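Local coordinates for protein cellulase (Uncultured bacterium, PDB 6XSO) that probably hydrolyses internal beta-1,4 linkages in cellulose and related plant polysaccharides such as xylan, as a broad-specificity GH5_4 endoglucanase, at residues Lys137-Glu151 with Ser201-Phe213. Residues are numbered along the deposited sequence; the frame is centred on the assembly and turned at random.
Sequences KADEANYNQNKAKYE and SAYNAINGYARSF
Where Glu140 meets Ala205 and Glu151 meets Ser212, two helices of the outer layer of a TIM barrel lie side by side; the axes of segments 140-151 and 201-213 run in the same general direction, 26° apart, and approach to 8.4 Å. Helices 140-161 and 196-219 follow barrel strands 116-119 and 168-171, so they are neighbours on the outside of the barrel. At the N-terminal end of 140-151, Glu140 N donates to Ser201 OG at 168°, while Asn204 ND2 reaches Glu140 OE1 (2.9 Å) from above the carboxylate plane.

The middle is an aromatic cluster. Tyr143 turns its edge to the face of Tyr209, CD1 lying over the ring centre with the planes at 75°; Tyr209 in turn sets its own edge, through CD1, over the face of Tyr150, centroids 4.8 Å apart. With CG anti to the backbone N (chi1 173°), Tyr143 fits as a knob among Ala205, Gly208, Tyr209 and Ser212, and Gly208 CA covers one face, 3.9 Å from the centroid. Room for that ring depends on the missing side chain, since a CB at Gly208 would clash with Tyr143 CE2.

Tyr209 OH donates to Asn142 OD1 over 2.7 Å, and the same oxygen accepts Lys137 N. A leucine in place of Tyr209 would probably leave Asn142 OD1 without its hydroxyl donor and open a gap between Tyr143 and Tyr150, whose own hydroxyl bonds Ser172 O.

Farther along, water 1 links Tyr143 OH to Arg211 NH2, and Ser212 OG donates to the anti lone pair of Glu151 OE2 at 2.7 Å.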
ATOM      1  N   LYS A 137       9.620  -8.309 -10.367  1.00 22.60           N
ATOM      2  CA  LYS A 137      10.409  -7.174 -10.828  1.00 21.42           C
ATOM      3  C   LYS A 137       9.770  -6.514 -12.041  1.00 23.60           C
ATOM      4  O   LYS A 137       9.147  -7.177 -12.879  1.00 22.84           O
ATOM      5  CB  LYS A 137      11.833  -7.594 -11.196  1.00 23.33           C
ATOM      6  CG  LYS A 137      12.592  -8.254 -10.054  1.00 22.78           C
ATOM      7  CD  LYS A 137      14.075  -8.301 -10.367  1.00 24.12           C
ATOM      8  CE  LYS A 137      14.911  -8.897  -9.262  1.00 26.24           C
ATOM      9  NZ  LYS A 137      14.791  -8.134  -7.996  1.00 25.42           N
ATOM     10  N   ALA A 138       9.964  -5.196 -12.135  1.00 19.81           N
ATOM     11  CA  ALA A 138       9.497  -4.404 -13.273  1.00 19.57           C
ATOM     12  C   ALA A 138      10.492  -4.593 -14.407  1.00 23.72           C
ATOM     13  O   ALA A 138      11.350  -3.750 -14.689  1.00 22.32           O
ATOM     14  CB  ALA A 138       9.340  -2.939 -12.881  1.00 20.50           C
ATOM     15  N   ASP A 139      10.382  -5.757 -15.037  1.00 22.65           N
ATOM     16  CA  ASP A 139      11.275  -6.212 -16.092  1.00 22.79           C
ATOM     17  C   ASP A 139      10.416  -7.163 -16.905  1.00 22.86           C
ATOM     18  O   ASP A 139       9.811  -8.066 -16.319  1.00 23.11           O
ATOM     19  CB  ASP A 139      12.473  -6.933 -15.500  1.00 25.39           C
ATOM     20  CG  ASP A 139      13.403  -7.481 -16.562  1.00 24.43           C
ATOM     21  OD1 ASP A 139      13.063  -8.495 -17.227  1.00 25.04           O
ATOM     22  OD2 ASP A 139      14.483  -6.887 -16.777  1.00 25.37           O
ATOM     23  N   GLU A 140      10.274  -6.912 -18.211  1.00 20.00           N
ATOM     24  CA  GLU A 140       9.285  -7.664 -18.978  1.00 20.49           C
ATOM     25  C   GLU A 140       9.639  -9.147 -19.064  1.00 21.83           C
ATOM     26  O   GLU A 140       8.749  -9.993 -19.157  1.00 23.72           O
ATOM     27  CB  GLU A 140       9.082  -7.055 -20.373  1.00 21.46           C
ATOM     28  CG  GLU A 140       7.828  -7.584 -21.048  1.00 23.65           C
ATOM     29  CD  GLU A 140       7.483  -6.848 -22.314  1.00 24.68           C
ATOM     30  OE1 GLU A 140       8.122  -5.816 -22.583  1.00 23.50           O
ATOM     31  OE2 GLU A 140       6.580  -7.352 -23.022  1.00 26.44           O
ATOM     32  N   ALA A 141      10.927  -9.493 -19.041  1.00 22.62           N
ATOM     33  CA  ALA A 141      11.286 -10.910 -18.991  1.00 21.93           C
ATOM     34  C   ALA A 141      10.862 -11.540 -17.657  1.00 22.75           C
ATOM     35  O   ALA A 141      10.379 -12.673 -17.611  1.00 25.61           O
ATOM     36  CB  ALA A 141      12.782 -11.105 -19.258  1.00 26.66           C
ATOM     37  N   ASN A 142      11.035 -10.809 -16.558  1.00 23.87           N
ATOM     38  CA  ASN A 142      10.552 -11.298 -15.273  1.00 24.38           C
ATOM     39  C   ASN A 142       9.038 -11.465 -15.293  1.00 23.12           C
ATOM     40  O   ASN A 142       8.509 -12.485 -14.820  1.00 24.58           O
ATOM     41  CB  ASN A 142      10.972 -10.290 -14.193  1.00 20.78           C
ATOM     42  CG  ASN A 142      10.481 -10.660 -12.793  1.00 23.61           C
ATOM     43  OD1 ASN A 142       9.316 -10.460 -12.464  1.00 23.19           O
ATOM     44  ND2 ASN A 142      11.379 -11.183 -11.962  1.00 24.47           N
ATOM     45  N   TYR A 143       8.322 -10.474 -15.833  1.00 24.24           N
ATOM     46  CA  TYR A 143       6.876 -10.601 -15.954  1.00 22.25           C
ATOM     47  C   TYR A 143       6.490 -11.837 -16.761  1.00 24.35           C
ATOM     48  O   TYR A 143       5.631 -12.620 -16.342  1.00 24.81           O
ATOM     49  CB  TYR A 143       6.244  -9.339 -16.564  1.00 22.37           C
ATOM     50  CG  TYR A 143       4.766  -9.563 -16.844  1.00 21.82           C
ATOM     51  CD1 TYR A 143       3.860  -9.737 -15.803  1.00 22.95           C
ATOM     52  CD2 TYR A 143       4.284  -9.611 -18.141  1.00 24.82           C
ATOM     53  CE1 TYR A 143       2.517  -9.972 -16.055  1.00 23.35           C
ATOM     54  CE2 TYR A 143       2.952  -9.828 -18.395  1.00 23.97           C
ATOM     55  CZ  TYR A 143       2.068 -10.004 -17.360  1.00 23.65           C
ATOM     56  OH  TYR A 143       0.736 -10.254 -17.669  1.00 24.45           O
ATOM     57  N   ASN A 144       7.090 -12.027 -17.938  1.00 23.64           N
ATOM     58  CA  ASN A 144       6.696 -13.177 -18.748  1.00 26.09           C
ATOM     59  C   ASN A 144       6.953 -14.477 -18.003  1.00 24.86           C
ATOM     60  O   ASN A 144       6.173 -15.429 -18.098  1.00 27.91           O
ATOM     61  CB  ASN A 144       7.441 -13.172 -20.086  1.00 23.74           C
ATOM     62  CG  ASN A 144       6.971 -12.060 -21.013  1.00 25.87           C
ATOM     63  OD1 ASN A 144       5.853 -11.548 -20.878  1.00 29.74           O
ATOM     64  ND2 ASN A 144       7.816 -11.691 -21.969  1.00 26.03           N
ATOM     65  N   GLN A 145       8.051 -14.530 -17.254  1.00 26.16           N
ATOM     66  CA  GLN A 145       8.410 -15.750 -16.544  1.00 26.85           C
ATOM     67  C   GLN A 145       7.462 -16.028 -15.382  1.00 25.44           C
ATOM     68  O   GLN A 145       7.086 -17.179 -15.143  1.00 30.36           O
ATOM     69  CB  GLN A 145       9.835 -15.620 -16.007  1.00 30.94           C
ATOM     70  CG  GLN A 145      10.269 -16.758 -15.104  1.00 34.74           C
ATOM     71  CD  GLN A 145      11.601 -16.493 -14.427  1.00 48.98           C
ATOM     72  OE1 GLN A 145      12.656 -16.502 -15.070  1.00 45.81           O
ATOM     73  NE2 GLN A 145      11.557 -16.242 -13.123  1.00 39.30           N
ATOM     74  N   ASN A 146       7.063 -14.984 -14.658  1.00 25.99           N
ATOM     75  CA  ASN A 146       6.372 -15.130 -13.380  1.00 26.66           C
ATOM     76  C   ASN A 146       4.876 -14.844 -13.448  1.00 26.74           C
ATOM     77  O   ASN A 146       4.187 -14.971 -12.421  1.00 26.98           O
ATOM     78  CB  ASN A 146       7.025 -14.196 -12.358  1.00 25.02           C
ATOM     79  CG  ASN A 146       8.387 -14.676 -11.930  1.00 28.85           C
ATOM     80  OD1 ASN A 146       8.693 -15.854 -12.006  1.00 35.73           O
ATOM     81  ND2 ASN A 146       9.218 -13.753 -11.493  1.00 31.01           N
ATOM     82  N   LYS A 147       4.360 -14.483 -14.626  0.52 27.08           N
ATOM     83  CA  LYS A 147       2.942 -14.163 -14.777  0.52 26.63           C
ATOM     84  C   LYS A 147       2.054 -15.264 -14.205  0.52 27.79           C
ATOM     85  O   LYS A 147       1.113 -14.994 -13.457  0.52 26.02           O
ATOM     86  CB  LYS A 147       2.649 -13.952 -16.269  0.52 31.61           C
ATOM     87  CG  LYS A 147       1.172 -13.913 -16.644  0.52 29.55           C
ATOM     88  CD  LYS A 147       0.956 -13.683 -18.146  0.52 29.36           C
ATOM     89  CE  LYS A 147      -0.492 -13.962 -18.527  0.52 34.05           C
ATOM     90  NZ  LYS A 147      -0.966 -13.147 -19.679  0.52 38.80           N
ATOM     91  N   ALA A 148       2.334 -16.518 -14.553  1.00 26.84           N
ATOM     92  CA  ALA A 148       1.468 -17.609 -14.113  1.00 27.62           C
ATOM     93  C   ALA A 148       1.461 -17.747 -12.594  1.00 26.69           C
ATOM     94  O   ALA A 148       0.401 -17.920 -11.983  1.00 28.94           O
ATOM     95  CB  ALA A 148       1.902 -18.921 -14.762  1.00 28.98           C
ATOM     96  N   LYS A 149       2.634 -17.677 -11.964  1.00 28.45           N
ATOM     97  CA  LYS A 149       2.698 -17.813 -10.508  1.00 27.72           C
ATOM     98  C   LYS A 149       2.024 -16.635  -9.813  1.00 26.35           C
ATOM     99  O   LYS A 149       1.325 -16.812  -8.804  1.00 25.91           O
ATOM    100  CB  LYS A 149       4.155 -17.896 -10.046  1.00 36.15           C
ATOM    101  CG  LYS A 149       4.332 -18.502  -8.667  1.00 42.98           C
ATOM    102  CD  LYS A 149       4.699 -19.988  -8.779  1.00 57.91           C
ATOM    103  CE  LYS A 149       6.198 -20.187  -8.975  1.00 56.19           C
ATOM    104  NZ  LYS A 149       6.600 -21.612  -8.822  1.00 52.19           N
ATOM    105  N   TYR A 150       2.262 -15.422 -10.325  1.00 26.50           N
ATOM    106  CA  TYR A 150       1.651 -14.220  -9.768  1.00 23.68           C
ATOM    107  C   TYR A 150       0.132 -14.261  -9.878  1.00 24.40           C
ATOM    108  O   TYR A 150      -0.576 -13.944  -8.913  1.00 23.81           O
ATOM    109  CB  TYR A 150       2.222 -12.995 -10.488  1.00 22.50           C
ATOM    110  CG  TYR A 150       1.616 -11.687 -10.070  1.00 21.91           C
ATOM    111  CD1 TYR A 150       0.624 -11.080 -10.831  1.00 23.37           C
ATOM    112  CD2 TYR A 150       2.064 -11.027  -8.943  1.00 22.14           C
ATOM    113  CE1 TYR A 150       0.074  -9.869 -10.460  1.00 22.25           C
ATOM    114  CE2 TYR A 150       1.504  -9.828  -8.566  1.00 21.53           C
ATOM    115  CZ  TYR A 150       0.522  -9.260  -9.333  1.00 21.14           C
ATOM    116  OH  TYR A 150      -0.054  -8.061  -9.002  1.00 21.89           O
ATOM    117  N   GLU A 151      -0.390 -14.650 -11.043  1.00 24.57           N
ATOM    118  CA  GLU A 151      -1.833 -14.819 -11.188  1.00 25.14           C
ATOM    119  C   GLU A 151      -2.365 -15.878 -10.224  1.00 25.47           C
ATOM    120  O   GLU A 151      -3.428 -15.691  -9.625  1.00 27.01           O
ATOM    121  CB  GLU A 151      -2.207 -15.127 -12.645  1.00 25.08           C
ATOM    122  CG  GLU A 151      -1.995 -13.933 -13.573  1.00 27.19           C
ATOM    123  CD  GLU A 151      -2.553 -14.110 -14.982  1.00 35.38           C
ATOM    124  OE1 GLU A 151      -3.325 -15.054 -15.237  1.00 37.90           O
ATOM    125  OE2 GLU A 151      -2.215 -13.275 -15.853  1.00 29.05           O
ATOM    126  N   SER A 201      10.930  -1.673 -20.854  1.00 20.66           N
ATOM    127  CA  SER A 201      10.636  -2.999 -20.324  1.00 20.60           C
ATOM    128  C   SER A 201       9.916  -2.896 -18.994  1.00 20.01           C
ATOM    129  O   SER A 201       8.967  -3.645 -18.721  1.00 21.34           O
ATOM    130  CB  SER A 201      11.953  -3.765 -20.150  1.00 22.45           C
ATOM    131  OG  SER A 201      11.739  -5.115 -19.772  1.00 21.82           O
ATOM    132  N   ALA A 202      10.354  -1.950 -18.166  1.00 20.87           N
ATOM    133  CA  ALA A 202       9.836  -1.819 -16.811  1.00 20.55           C
ATOM    134  C   ALA A 202       8.375  -1.406 -16.811  1.00 19.06           C
ATOM    135  O   ALA A 202       7.564  -1.990 -16.085  1.00 20.32           O
ATOM    136  CB  ALA A 202      10.688  -0.802 -16.066  1.00 18.97           C
ATOM    137  N   TYR A 203       8.010  -0.427 -17.642  1.00 21.03           N
ATOM    138  CA  TYR A 203       6.608  -0.005 -17.674  1.00 21.74           C
ATOM    139  C   TYR A 203       5.723  -1.054 -18.330  1.00 21.39           C
ATOM    140  O   TYR A 203       4.580  -1.248 -17.904  1.00 21.92           O
ATOM    141  CB  TYR A 203       6.471   1.393 -18.284  1.00 21.46           C
ATOM    142  CG  TYR A 203       7.256   2.420 -17.493  1.00 20.53           C
ATOM    143  CD1 TYR A 203       7.014   2.631 -16.139  1.00 21.08           C
ATOM    144  CD2 TYR A 203       8.240   3.170 -18.082  1.00 21.11           C
ATOM    145  CE1 TYR A 203       7.745   3.549 -15.418  1.00 19.57           C
ATOM    146  CE2 TYR A 203       8.971   4.094 -17.360  1.00 20.00           C
ATOM    147  CZ  TYR A 203       8.726   4.278 -16.019  1.00 19.18           C
ATOM    148  OH  TYR A 203       9.455   5.182 -15.280  1.00 21.74           O
ATOM    149  N   ASN A 204       6.232  -1.780 -19.331  1.00 20.76           N
ATOM    150  CA  ASN A 204       5.470  -2.912 -19.849  1.00 20.61           C
ATOM    151  C   ASN A 204       5.207  -3.945 -18.753  1.00 20.88           C
ATOM    152  O   ASN A 204       4.118  -4.535 -18.690  1.00 21.61           O
ATOM    153  CB  ASN A 204       6.227  -3.580 -20.995  1.00 20.88           C
ATOM    154  CG  ASN A 204       6.134  -2.806 -22.302  1.00 23.27           C
ATOM    155  OD1 ASN A 204       5.444  -1.787 -22.408  1.00 27.25           O
ATOM    156  ND2 ASN A 204       6.853  -3.287 -23.315  1.00 22.04           N
ATOM    157  N   ALA A 205       6.212  -4.206 -17.907  1.00 20.47           N
ATOM    158  CA  ALA A 205       6.055  -5.181 -16.823  1.00 20.25           C
ATOM    159  C   ALA A 205       5.069  -4.695 -15.762  1.00 21.77           C
ATOM    160  O   ALA A 205       4.210  -5.462 -15.316  1.00 20.96           O
ATOM    161  CB  ALA A 205       7.410  -5.478 -16.181  1.00 22.63           C
ATOM    162  N   ILE A 206       5.202  -3.434 -15.327  1.00 19.56           N
ATOM    163  CA  ILE A 206       4.230  -2.863 -14.395  1.00 19.91           C
ATOM    164  C   ILE A 206       2.827  -3.052 -14.945  1.00 20.91           C
ATOM    165  O   ILE A 206       1.917  -3.510 -14.247  1.00 20.52           O
ATOM    166  CB  ILE A 206       4.530  -1.375 -14.132  1.00 18.77           C
ATOM    167  CG1 ILE A 206       5.805  -1.212 -13.302  1.00 21.71           C
ATOM    168  CG2 ILE A 206       3.295  -0.722 -13.458  1.00 20.76           C
ATOM    169  CD1 ILE A 206       5.668  -1.582 -11.858  1.00 22.55           C
ATOM    170  N   ASN A 207       2.626  -2.666 -16.203  1.00 20.16           N
ATOM    171  CA  ASN A 207       1.291  -2.719 -16.777  1.00 19.01           C
ATOM    172  C   ASN A 207       0.817  -4.152 -16.939  1.00 21.56           C
ATOM    173  O   ASN A 207      -0.368  -4.422 -16.732  1.00 21.07           O
ATOM    174  CB  ASN A 207       1.254  -1.958 -18.094  1.00 21.86           C
ATOM    175  CG  ASN A 207       1.487  -0.474 -17.907  1.00 21.78           C
ATOM    176  OD1 ASN A 207       1.247   0.077 -16.822  1.00 22.18           O
ATOM    177  ND2 ASN A 207       1.952   0.186 -18.954  1.00 24.01           N
ATOM    178  N   GLY A 208       1.741  -5.070 -17.230  1.00 20.82           N
ATOM    179  CA  GLY A 208       1.388  -6.480 -17.311  1.00 22.28           C
ATOM    180  C   GLY A 208       0.980  -7.059 -15.972  1.00 20.32           C
ATOM    181  O   GLY A 208      -0.037  -7.743 -15.874  1.00 22.61           O
ATOM    182  N   TYR A 209       1.766  -6.792 -14.923  1.00 22.53           N
ATOM    183  CA  TYR A 209       1.385  -7.271 -13.595  1.00 20.73           C
ATOM    184  C   TYR A 209       0.046  -6.673 -13.161  1.00 20.68           C
ATOM    185  O   TYR A 209      -0.793  -7.372 -12.570  1.00 23.26           O
ATOM    186  CB  TYR A 209       2.486  -6.955 -12.587  1.00 22.28           C
ATOM    187  CG  TYR A 209       3.625  -7.966 -12.558  1.00 21.01           C
ATOM    188  CD1 TYR A 209       3.404  -9.266 -12.113  1.00 22.24           C
ATOM    189  CD2 TYR A 209       4.920  -7.624 -12.967  1.00 21.47           C
ATOM    190  CE1 TYR A 209       4.418 -10.200 -12.078  1.00 21.15           C
ATOM    191  CE2 TYR A 209       5.953  -8.551 -12.908  1.00 20.99           C
ATOM    192  CZ  TYR A 209       5.690  -9.832 -12.468  1.00 21.77           C
ATOM    193  OH  TYR A 209       6.647 -10.812 -12.366  1.00 24.35           O
ATOM    194  N   ALA A 210      -0.185  -5.395 -13.467  1.00 19.89           N
ATOM    195  CA  ALA A 210      -1.459  -4.762 -13.124  1.00 21.33           C
ATOM    196  C   ALA A 210      -2.631  -5.466 -13.805  1.00 23.58           C
ATOM    197  O   ALA A 210      -3.652  -5.746 -13.164  1.00 23.34           O
ATOM    198  CB  ALA A 210      -1.421  -3.275 -13.486  1.00 22.67           C
ATOM    199  N   ARG A 211      -2.504  -5.751 -15.110  1.00 23.18           N
ATOM    200  CA  ARG A 211      -3.515  -6.495 -15.854  1.00 25.67           C
ATOM    201  C   ARG A 211      -3.715  -7.887 -15.269  1.00 24.22           C
ATOM    202  O   ARG A 211      -4.853  -8.352 -15.088  1.00 25.47           O
ATOM    203  CB  ARG A 211      -3.053  -6.691 -17.298  1.00 35.39           C
ATOM    204  CG  ARG A 211      -3.229  -5.557 -18.262  1.00 48.99           C
ATOM    205  CD  ARG A 211      -3.177  -6.097 -19.708  1.00 39.32           C
ATOM    206  NE  ARG A 211      -2.020  -6.954 -20.013  1.00 38.25           N
ATOM    207  CZ  ARG A 211      -0.795  -6.506 -20.311  1.00 32.16           C
ATOM    208  NH1 ARG A 211      -0.531  -5.210 -20.328  1.00 30.14           N
ATOM    209  NH2 ARG A 211       0.180  -7.363 -20.588  1.00 39.73           N
ATOM    210  N   SER A 212      -2.609  -8.580 -15.002  1.00 22.78           N
ATOM    211  CA  SER A 212      -2.685  -9.929 -14.470  1.00 24.02           C
ATOM    212  C   SER A 212      -3.420  -9.948 -13.140  1.00 22.61           C
ATOM    213  O   SER A 212      -4.225 -10.849 -12.894  1.00 23.08           O
ATOM    214  CB  SER A 212      -1.279 -10.498 -14.301  1.00 24.26           C
ATOM    215  OG  SER A 212      -0.778 -11.037 -15.512  1.00 24.40           O
ATOM    216  N   PHE A 213      -3.131  -8.972 -12.270  1.00 21.77           N
ATOM    217  CA  PHE A 213      -3.794  -8.853 -10.973  1.00 21.68           C
ATOM    218  C   PHE A 213      -5.288  -8.691 -11.141  1.00 22.01           C
ATOM    219  O   PHE A 213      -6.077  -9.442 -10.556  1.00 22.39           O
ATOM    220  CB  PHE A 213      -3.197  -7.647 -10.255  1.00 21.01           C
ATOM    221  CG  PHE A 213      -4.020  -7.093  -9.121  1.00 21.04           C
ATOM    222  CD1 PHE A 213      -4.210  -7.807  -7.951  1.00 21.83           C
ATOM    223  CD2 PHE A 213      -4.546  -5.813  -9.214  1.00 21.81           C
ATOM    224  CE1 PHE A 213      -4.935  -7.255  -6.890  1.00 22.89           C
ATOM    225  CE2 PHE A 213      -5.253  -5.248  -8.172  1.00 21.93           C
ATOM    226  CZ  PHE A 213      -5.447  -5.966  -7.002  1.00 20.58           C
TER
HETATM  227  O   HOH W   1      -0.524  -9.907 -20.110  1.00 40.14           O